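Long-range contacts in CG14216 (Drosophila melanogaster, PDB 3OMX), which probably dephosphorylates phosphoserine and phosphothreonine in the C-terminal domain of RNA polymerase II, acting in RNA processing and termination: residues K1-V6 / E99-I104; M12-E17 / V135-N140. All coordinates share one frame; numbering follows the deposited sequence.

Interactions 1 and 2 belong to two parts of one phosphatase fold: the central sheet, and the anion site beyond the end of strand 3-8. Interaction 1 (1-6 with 99-104) joins strands 3-8 and 103-106, largely through backbone hydrogen bonds and apolar packing, buried at Val4, Ala5, Phe101, Ile103 and Ile104 and more exposed toward the chain start and Asp102. Interaction 2 (12-17 with 135-140) lies where helix 14-24 begins, and brings a buried arginine against an exposed aspartate beside the vanadate; its chemistry is charged and directional. Strand 3-8 and helix 14-24 are consecutive in the chain, and the two contacts, with centres about 17 Å apart, touch where Val6 O packs on Ser15 CB.

Interaction 1 (K1-V6 / E99-I104); sequences KLAVAV and EQFDII
Ala5 sets its methyl group squarely over one face of the Phe101 ring, CB standing 3.4 Å from the ring centroid and only 4° off the normal, a CH-pi contact. Phe101 CG lies anti to the carbonyl carbon (chi1 -57°), which lays the ring beside strand 3-8, so that its CD1 also comes to 3.6 Å from Val4 C. Replacing Phe101 with an alanine would probably uncover the Ala5 methyl and open a gap between the strand and the segment leading to Ile103. Ala5 CB also meets Ile104 CG1 at 4.0 Å.

Ala3 is held through both of its backbone polar groups. Ala3 N donates to Asp102 OD2 at 2.8 Å and 162°, using the anti lone pair of the carboxylate, while Ala3 O accepts from Asp102 N at 2.8 Å and, weakly, from Ile103 N. The aspartate thus grips one residue with side chain and main chain together just before regular pairing begins, and a water donates to both Asp102 OD2 and Lys1 O.

Parallel pairing then takes over, with Ala5 N bonding to Ile103 O at 3.0 Å, and CA-H...O contacts beside it, from Val4 CA to Ile103 O and from Ile104 CA to Ala5 O. Val4 and Ile103 share a sheet face, where Ile155 of helix 141-158 covers both. Farther out, Val4 bonds to Asn28 and Arg30, and Phe101 N to Tyr190 OH. Strand 3-8 therefore sits between 28-33 and 103-106 in a sheet of order 2-1-3-4-5, whose first four strands run parallel, the alpha/beta arrangement of low molecular weight protein tyrosine phosphatases.

Interaction 2 (M12-E17 / V135-N140); sequences MNRSME and VDVVDN. With VO4 (vanadate ion), chain E.
Arg14 turns the face of its guanidinium to Asp139, whose CB lies over the centre of the group, 3.6 Å from Arg14 CZ. The side chains run roughly perpendicular, yet their flat ends are stacked, guanidinium and carboxylate planes differing by just 2°. This geometry points no N-H at the carboxylate: Asp139 OD2 is 4.0 Å from Arg14 NH2 and well out of its plane, so any attraction is one of charges alone.

The N-H groups are spent along the edge instead. Arg14 NH1 donates to Val137 O at 2.9 Å, nearly in line with the carbonyl bond (161°), and also forms a salt bridge with Glu108. Arg14 NE gives its hydrogen to vanadate O4 at 2.7 Å, and Arg14 NH2 reaches vanadate O3 at 3.0 Å. A bend at chi3 (-72°) brings the guanidinium back beside the ion, while the aliphatic part lies alongside Val137, running the other way, with Val137 CG2 3.4 Å from Arg14 CD.

Backbone N-H groups complete the grip. Arg14 N bonds to vanadate O4 at 2.6 Å, giving that oxygen two donors from a single residue, and Met12 N and Asn13 N converge on O2; Ser9 N also binds the ion. Asp139 OD2 approaches vanadate O1 to 3.1 Å.

Residues Cys8 to Arg14 have the CX5R pattern of the phosphatase P-loop. Here Val137 O and Glu108 hold the arginine's rotation, and its positive charge, together with the loop N-H groups, is likely to stabilise negative charge building up on a phosphoryl group in transfer.

Interaction 1 (K1-V6 / E99-I104)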
loop_
_atom_site.group_PDB
_atom_site.type_symbol
_atom_site.label_atom_id
_atom_site.label_comp_id
_atom_site.label_asym_id
_atom_site.label_seq_id
_atom_site.Cartn_x
_atom_site.Cartn_y
_atom_site.Cartn_z
ATOM N N LYS A 1 -7.295 -18.077 -5.362
ATOM C CA LYS A 1 -6.193 -17.204 -4.918
ATOM C C LYS A 1 -6.678 -16.002 -4.008
ATOM O O LYS A 1 -7.797 -15.419 -4.190
ATOM C CB LYS A 1 -5.389 -16.651 -6.133
ATOM C CG LYS A 1 -4.073 -17.383 -6.465
ATOM C CD LYS A 1 -3.107 -17.435 -5.287
ATOM C CE LYS A 1 -2.081 -18.632 -5.476
ATOM N NZ LYS A 1 -1.916 -19.172 -6.922
ATOM N N LEU A 2 -5.836 -15.613 -3.045
ATOM C CA LEU A 2 -6.149 -14.420 -2.269
ATOM C C LEU A 2 -6.016 -13.209 -3.057
ATOM O O LEU A 2 -5.135 -13.060 -3.869
ATOM C CB LEU A 2 -5.276 -14.167 -1.055
ATOM C CG LEU A 2 -4.177 -14.956 -0.458
ATOM C CD1 LEU A 2 -4.748 -15.125 0.897
ATOM C CD2 LEU A 2 -4.074 -16.305 -1.310
ATOM N N ALA A 3 -6.888 -12.292 -2.730
ATOM C CA ALA A 3 -6.916 -10.996 -3.343
ATOM C C ALA A 3 -6.314 -10.123 -2.264
ATOM O O ALA A 3 -6.799 -10.160 -1.149
ATOM C CB ALA A 3 -8.429 -10.613 -3.607
ATOM N N VAL A 4 -5.338 -9.286 -2.589
ATOM C CA VAL A 4 -4.693 -8.512 -1.582
ATOM C C VAL A 4 -4.578 -7.103 -1.993
ATOM O O VAL A 4 -4.395 -6.840 -3.146
ATOM C CB VAL A 4 -3.180 -9.036 -1.396
ATOM C CG1 VAL A 4 -2.508 -8.203 -0.466
ATOM C CG2 VAL A 4 -3.190 -10.437 -0.836
ATOM N N ALA A 5 -4.637 -6.177 -1.026
ATOM C CA ALA A 5 -4.404 -4.756 -1.313
ATOM C C ALA A 5 -3.286 -4.256 -0.331
ATOM O O ALA A 5 -3.252 -4.635 0.801
ATOM C CB ALA A 5 -5.669 -4.021 -1.040
ATOM N N VAL A 6 -2.455 -3.372 -0.791
ATOM C CA VAL A 6 -1.459 -2.796 -0.066
ATOM C C VAL A 6 -1.686 -1.288 -0.173
ATOM O O VAL A 6 -1.882 -0.798 -1.250
ATOM C CB VAL A 6 -0.007 -3.110 -0.553
ATOM C CG1 VAL A 6 0.883 -2.450 0.478
ATOM C CG2 VAL A 6 0.396 -4.562 -0.555
ATOM N N GLU A 99 -13.323 -2.301 -5.243
ATOM C CA GLU A 99 -12.704 -3.599 -5.206
ATOM C C GLU A 99 -12.826 -4.212 -3.764
ATOM O O GLU A 99 -12.920 -3.502 -2.760
ATOM C CB GLU A 99 -11.275 -3.451 -5.675
ATOM C CG GLU A 99 -11.135 -2.870 -7.095
ATOM C CD GLU A 99 -11.474 -3.906 -8.160
ATOM O OE1 GLU A 99 -11.581 -5.129 -7.804
ATOM O OE2 GLU A 99 -11.611 -3.503 -9.346
ATOM N N GLN A 100 -12.917 -5.517 -3.674
ATOM C CA GLN A 100 -13.029 -6.226 -2.388
ATOM C C GLN A 100 -11.807 -7.147 -2.230
ATOM O O GLN A 100 -11.345 -7.670 -3.230
ATOM C CB GLN A 100 -14.335 -7.082 -2.325
ATOM C CG GLN A 100 -15.512 -6.155 -2.117
ATOM C CD GLN A 100 -16.791 -6.884 -1.794
ATOM O OE1 GLN A 100 -16.853 -8.101 -1.873
ATOM N NE2 GLN A 100 -17.791 -6.141 -1.355
ATOM N N PHE A 101 -11.277 -7.335 -1.004
ATOM C CA PHE A 101 -10.046 -8.119 -0.868
ATOM C C PHE A 101 -10.153 -9.104 0.213
ATOM O O PHE A 101 -11.071 -9.005 0.992
ATOM C CB PHE A 101 -8.953 -7.182 -0.532
ATOM C CG PHE A 101 -8.773 -6.070 -1.536
ATOM C CD1 PHE A 101 -8.052 -6.282 -2.722
ATOM C CD2 PHE A 101 -9.360 -4.850 -1.307
ATOM C CE1 PHE A 101 -7.879 -5.267 -3.641
ATOM C CE2 PHE A 101 -9.195 -3.847 -2.227
ATOM C CZ PHE A 101 -8.440 -4.069 -3.390
ATOM N N ASP A 102 -9.257 -10.098 0.246
ATOM C CA ASP A 102 -9.237 -10.937 1.429
ATOM C C ASP A 102 -8.311 -10.283 2.604
ATOM O O ASP A 102 -8.508 -10.522 3.760
ATOM C CB ASP A 102 -8.718 -12.274 1.053
ATOM C CG ASP A 102 -9.609 -12.975 -0.012
ATOM O OD1 ASP A 102 -10.762 -13.448 0.326
ATOM O OD2 ASP A 102 -9.118 -13.072 -1.183
ATOM N N ILE A 103 -7.324 -9.475 2.235
ATOM C CA ILE A 103 -6.337 -8.963 3.139
ATOM C C ILE A 103 -5.990 -7.653 2.597
ATOM O O ILE A 103 -5.804 -7.553 1.410
ATOM C CB ILE A 103 -5.139 -9.873 3.154
ATOM C CG1 ILE A 103 -5.591 -11.215 3.578
ATOM C CG2 ILE A 103 -4.047 -9.338 4.112
ATOM C CD1 ILE A 103 -4.490 -12.167 3.775
ATOM N N ILE A 104 -6.018 -6.633 3.457
ATOM C CA ILE A 104 -5.496 -5.301 3.153
ATOM C C ILE A 104 -4.363 -5.026 4.135
ATOM O O ILE A 104 -4.572 -5.179 5.337
ATOM C CB ILE A 104 -6.643 -4.244 3.340
ATOM C CG1 ILE A 104 -7.745 -4.513 2.329
ATOM C CG2 ILE A 104 -6.124 -2.777 3.218
ATOM C CD1 ILE A 104 -9.108 -4.144 2.823
HETATM O O HOH W 1 -10.042 -14.596 -3.453
#

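Interaction 2 (M12-E17 / V135-N140)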
loop_
_atom_site.group_PDB
_atom_site.type_symbol
_atom_site.label_atom_id
_atom_site.label_comp_id
_atom_site.label_asym_id
_atom_site.label_seq_id
_atom_site.Cartn_x
_atom_site.Cartn_y
_atom_site.Cartn_z
ATOM N N MET A 12 2.413 5.912 -3.938
ATOM C CA MET A 12 3.590 6.207 -4.732
ATOM C C MET A 12 4.799 5.368 -4.383
ATOM O O MET A 12 5.574 4.979 -5.264
ATOM C CB MET A 12 4.053 7.640 -4.560
ATOM C CG MET A 12 3.167 8.657 -5.038
ATOM S SD MET A 12 3.370 8.814 -6.846
ATOM C CE MET A 12 5.136 8.716 -6.852
ATOM N N ASN A 13 5.062 5.191 -3.077
ATOM C CA ASN A 13 6.332 4.545 -2.691
ATOM C C ASN A 13 6.108 3.193 -2.046
ATOM O O ASN A 13 6.240 2.202 -2.752
ATOM C CB ASN A 13 7.234 5.485 -1.887
ATOM C CG ASN A 13 8.489 4.802 -1.306
ATOM O OD1 ASN A 13 8.822 5.021 -0.152
ATOM N ND2 ASN A 13 9.210 4.027 -2.115
ATOM N N ARG A 14 5.773 3.132 -0.748
ATOM C CA ARG A 14 5.742 1.892 -0.084
ATOM C C ARG A 14 4.668 0.935 -0.641
ATOM O O ARG A 14 4.811 -0.282 -0.644
ATOM C CB ARG A 14 5.458 2.109 1.384
ATOM C CG ARG A 14 6.551 2.770 2.126
ATOM C CD ARG A 14 6.034 3.254 3.437
ATOM N NE ARG A 14 5.137 4.412 3.299
ATOM C CZ ARG A 14 4.601 5.033 4.367
ATOM N NH1 ARG A 14 4.884 4.648 5.596
ATOM N NH2 ARG A 14 3.781 6.039 4.221
ATOM N N SER A 15 3.507 1.460 -0.952
ATOM C CA SER A 15 2.485 0.587 -1.419
ATOM C C SER A 15 2.866 0.084 -2.842
ATOM O O SER A 15 2.637 -1.028 -3.132
ATOM C CB SER A 15 1.179 1.330 -1.371
ATOM O OG SER A 15 1.173 2.324 -2.303
ATOM N N MET A 16 3.546 0.894 -3.650
ATOM C CA MET A 16 3.905 0.507 -5.000
ATOM C C MET A 16 5.176 -0.456 -5.092
ATOM O O MET A 16 5.188 -1.381 -5.912
ATOM C CB MET A 16 4.039 1.718 -5.874
ATOM C CG MET A 16 2.669 2.362 -6.235
ATOM S SD MET A 16 1.721 1.314 -7.293
ATOM C CE MET A 16 2.464 1.688 -8.867
ATOM N N GLU A 17 6.175 -0.303 -4.215
ATOM C CA GLU A 17 7.213 -1.292 -4.118
ATOM C C GLU A 17 6.656 -2.624 -3.714
ATOM O O GLU A 17 7.108 -3.641 -4.178
ATOM C CB GLU A 17 8.156 -0.899 -3.037
ATOM C CG GLU A 17 9.480 -1.580 -3.093
ATOM C CD GLU A 17 10.411 -1.063 -4.186
ATOM O OE1 GLU A 17 10.510 0.176 -4.475
ATOM O OE2 GLU A 17 11.095 -1.914 -4.791
ATOM N N VAL A 135 1.636 -3.503 8.861
ATOM C CA VAL A 135 2.979 -3.864 8.938
ATOM C C VAL A 135 3.767 -2.555 8.716
ATOM O O VAL A 135 3.770 -2.024 7.569
ATOM C CB VAL A 135 3.381 -4.813 7.800
ATOM C CG1 VAL A 135 4.888 -4.986 7.891
ATOM C CG2 VAL A 135 2.598 -6.210 7.849
ATOM N N ASP A 136 4.433 -2.051 9.761
ATOM C CA ASP A 136 5.123 -0.761 9.659
ATOM C C ASP A 136 6.255 -0.754 8.682
ATOM O O ASP A 136 7.171 -1.527 8.756
ATOM C CB ASP A 136 5.712 -0.250 11.025
ATOM C CG ASP A 136 4.617 0.183 12.080
ATOM O OD1 ASP A 136 3.654 1.007 11.836
ATOM O OD2 ASP A 136 4.764 -0.309 13.245
ATOM N N VAL A 137 6.247 0.209 7.774
ATOM C CA VAL A 137 7.383 0.429 6.953
ATOM C C VAL A 137 7.685 1.897 6.845
ATOM O O VAL A 137 6.777 2.739 6.743
ATOM C CB VAL A 137 7.360 -0.356 5.585
ATOM C CG1 VAL A 137 6.148 -1.211 5.382
ATOM C CG2 VAL A 137 7.738 0.476 4.443
ATOM N N VAL A 138 8.974 2.221 6.903
ATOM C CA VAL A 138 9.333 3.601 6.887
ATOM C C VAL A 138 9.294 4.154 5.445
ATOM O O VAL A 138 9.567 3.462 4.445
ATOM C CB VAL A 138 10.682 3.751 7.570
ATOM C CG1 VAL A 138 11.218 5.140 7.397
ATOM C CG2 VAL A 138 10.581 3.449 9.125
ATOM N N ASP A 139 8.951 5.412 5.340
ATOM C CA ASP A 139 8.741 5.987 4.069
ATOM C C ASP A 139 9.982 6.551 3.391
ATOM O O ASP A 139 10.071 7.721 3.108
ATOM C CB ASP A 139 7.620 7.024 4.143
ATOM C CG ASP A 139 7.222 7.622 2.728
ATOM O OD1 ASP A 139 7.701 7.115 1.648
ATOM O OD2 ASP A 139 6.438 8.625 2.683
ATOM N N ASN A 140 10.905 5.694 2.967
ATOM C CA ASN A 140 11.914 6.087 2.016
ATOM C C ASN A 140 12.149 4.848 1.025
ATOM O O ASN A 140 11.660 3.760 1.272
ATOM C CB ASN A 140 13.163 6.460 2.788
ATOM C CG ASN A 140 13.684 5.333 3.602
ATOM O OD1 ASN A 140 14.156 4.336 3.063
ATOM N ND2 ASN A 140 13.590 5.451 4.887
HETATM V V VO4 E . 3.446 6.154 0.202
HETATM O O1 VO4 E . 4.725 7.645 0.253
HETATM O O2 VO4 E . 3.021 6.879 -1.484
HETATM O O3 VO4 E . 2.575 7.092 1.688
HETATM O O4 VO4 E . 4.975 5.188 0.720
#